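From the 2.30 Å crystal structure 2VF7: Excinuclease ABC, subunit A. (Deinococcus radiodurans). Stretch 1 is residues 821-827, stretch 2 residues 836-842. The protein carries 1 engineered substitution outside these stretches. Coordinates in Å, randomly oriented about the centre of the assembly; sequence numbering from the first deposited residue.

Stretch 1, residues 821-827: TPAEVAQ
Stretch 2 (836-842) YLRAALR

Stretch 1 opens with Thr821 (chi1 p) as N-cap of a helix beginning at Pro822. Its OG1 accepts a weak capping bond from Glu824 N at 3.3 Å. Stretch 2 continues a helix through Ala840. The nearest CA pair is Ala826 CA and Arg838 CA, 4.9 Å apart; Ala823 CA and Leu841 CA lie 7.4 Å apart. The pairing order is thus reversed.

Tyr836 (chi1 m) makes no contact with stretch 1. Leu837 points toward stretch 1, with chi1 off-well at -139° and chi2 t. Its CD1 lies 3.3 Å from Pro822 O and 4.1 Å from Val825 CG1 (Val825 chi1 t). Its CD2 packs 4.2 Å from Pro822 CB.

Arg838 points sideways, with chi1 to chi3 t, t, m and chi4 141°. Arg838 NE donates to Ala826 O at 3.2 Å, with an N-H...O angle of 149°; Arg838 NH2 adds a weak bond to Ala826 O at 3.4 Å. Both donors share this oxygen, which lies at the guanidinium edge, near its plane.

Ala839 and Ala840 are out of reach. Leu841, the first residue to leave helical phi/psi (-83/132), points toward stretch 1, with chi1 m and chi2 t. Its CD1 meets Ala826 CB at 3.5 Å, and its CD2 lies 4.3 Å from Pro822 CB. Ala826 points toward stretch 2. C-terminal Arg842 does not touch stretch 1.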

# COMPACT_ATOMS: atom_id res chain seq x y z
N THR A 821 49.53 -22.36 -10.97
CA THR A 821 48.97 -21.91 -12.26
C THR A 821 47.63 -22.63 -12.49
O THR A 821 47.34 -23.61 -11.80
CB THR A 821 49.93 -22.21 -13.41
OG1 THR A 821 50.33 -23.59 -13.35
CG2 THR A 821 51.19 -21.33 -13.33
N PRO A 822 46.78 -22.14 -13.43
CA PRO A 822 45.53 -22.88 -13.66
C PRO A 822 45.73 -24.36 -13.99
O PRO A 822 45.07 -25.22 -13.40
CB PRO A 822 44.89 -22.12 -14.83
CG PRO A 822 45.50 -20.76 -14.81
CD PRO A 822 46.88 -20.94 -14.28
N ALA A 823 46.66 -24.64 -14.91
CA ALA A 823 47.07 -26.00 -15.31
C ALA A 823 47.58 -26.88 -14.16
O ALA A 823 47.30 -28.08 -14.13
CB ALA A 823 48.14 -25.92 -16.41
N GLU A 824 48.36 -26.28 -13.26
CA GLU A 824 48.82 -26.97 -12.05
C GLU A 824 47.62 -27.33 -11.16
O GLU A 824 47.42 -28.49 -10.82
CB GLU A 824 49.86 -26.14 -11.29
CG GLU A 824 51.31 -26.33 -11.78
CD GLU A 824 52.34 -25.31 -11.22
OE1 GLU A 824 51.98 -24.51 -10.33
OE2 GLU A 824 53.51 -25.32 -11.66
N VAL A 825 46.82 -26.32 -10.82
CA VAL A 825 45.62 -26.47 -9.98
C VAL A 825 44.50 -27.36 -10.55
O VAL A 825 43.65 -27.84 -9.81
CB VAL A 825 45.04 -25.07 -9.62
CG1 VAL A 825 43.75 -25.19 -8.81
CG2 VAL A 825 46.05 -24.27 -8.83
N ALA A 826 44.51 -27.57 -11.87
CA ALA A 826 43.50 -28.36 -12.56
C ALA A 826 43.69 -29.84 -12.30
O ALA A 826 42.84 -30.65 -12.66
CB ALA A 826 43.56 -28.10 -14.05
N GLN A 827 44.83 -30.18 -11.69
CA GLN A 827 45.21 -31.55 -11.37
C GLN A 827 45.30 -31.79 -9.86
O GLN A 827 45.52 -32.92 -9.43
CB GLN A 827 46.54 -31.91 -12.03
CG GLN A 827 46.64 -31.60 -13.54
CD GLN A 827 45.78 -32.52 -14.41
OE1 GLN A 827 45.46 -32.18 -15.56
NE2 GLN A 827 45.40 -33.68 -13.89
N TYR A 836 36.41 -28.92 -12.81
CA TYR A 836 35.75 -27.86 -13.59
C TYR A 836 36.73 -26.91 -14.28
O TYR A 836 36.47 -26.44 -15.39
CB TYR A 836 34.77 -27.06 -12.69
CG TYR A 836 33.62 -27.91 -12.20
CD1 TYR A 836 33.62 -28.43 -10.91
CD2 TYR A 836 32.54 -28.22 -13.04
CE1 TYR A 836 32.58 -29.23 -10.46
CE2 TYR A 836 31.48 -29.00 -12.60
CZ TYR A 836 31.51 -29.51 -11.31
OH TYR A 836 30.47 -30.32 -10.86
N LEU A 837 37.84 -26.61 -13.61
CA LEU A 837 38.93 -25.85 -14.21
C LEU A 837 39.49 -26.66 -15.38
O LEU A 837 39.72 -26.11 -16.45
CB LEU A 837 40.04 -25.56 -13.18
CG LEU A 837 40.74 -24.19 -13.14
CD1 LEU A 837 42.03 -24.30 -12.37
CD2 LEU A 837 41.00 -23.54 -14.50
N ARG A 838 39.68 -27.95 -15.16
CA ARG A 838 40.17 -28.89 -16.18
C ARG A 838 39.30 -28.96 -17.45
O ARG A 838 39.82 -28.93 -18.55
CB ARG A 838 40.32 -30.27 -15.54
CG ARG A 838 41.06 -31.31 -16.33
CD ARG A 838 40.81 -32.70 -15.72
NE ARG A 838 41.12 -32.73 -14.29
CZ ARG A 838 40.41 -33.38 -13.36
NH1 ARG A 838 39.33 -34.07 -13.70
NH2 ARG A 838 40.82 -33.34 -12.09
N ALA A 839 37.98 -29.03 -17.28
CA ALA A 839 37.03 -28.96 -18.40
C ALA A 839 37.14 -27.65 -19.20
O ALA A 839 37.00 -27.65 -20.42
CB ALA A 839 35.61 -29.18 -17.91
N ALA A 840 37.38 -26.55 -18.48
CA ALA A 840 37.64 -25.20 -19.03
C ALA A 840 38.95 -25.09 -19.81
O ALA A 840 39.05 -24.33 -20.77
CB ALA A 840 37.66 -24.19 -17.91
N LEU A 841 39.96 -25.84 -19.38
CA LEU A 841 41.28 -25.77 -19.99
C LEU A 841 41.36 -26.64 -21.23
O LEU A 841 40.93 -27.80 -21.25
CB LEU A 841 42.37 -26.15 -18.98
CG LEU A 841 42.73 -25.13 -17.90
CD1 LEU A 841 43.26 -25.85 -16.69
CD2 LEU A 841 43.76 -24.15 -18.40
N ARG A 842 41.91 -26.04 -22.29
CA ARG A 842 42.09 -26.72 -23.57
C ARG A 842 43.03 -25.92 -24.47
O ARG A 842 42.80 -24.72 -24.65
CB ARG A 842 40.74 -27.01 -24.25
CG ARG A 842 39.68 -25.91 -24.11
CD ARG A 842 38.45 -26.49 -23.42
NE ARG A 842 37.35 -25.54 -23.27
CZ ARG A 842 36.15 -25.70 -23.83
NH1 ARG A 842 35.90 -26.78 -24.57
NH2 ARG A 842 35.20 -24.77 -23.65
OXT ARG A 842 44.01 -26.45 -25.02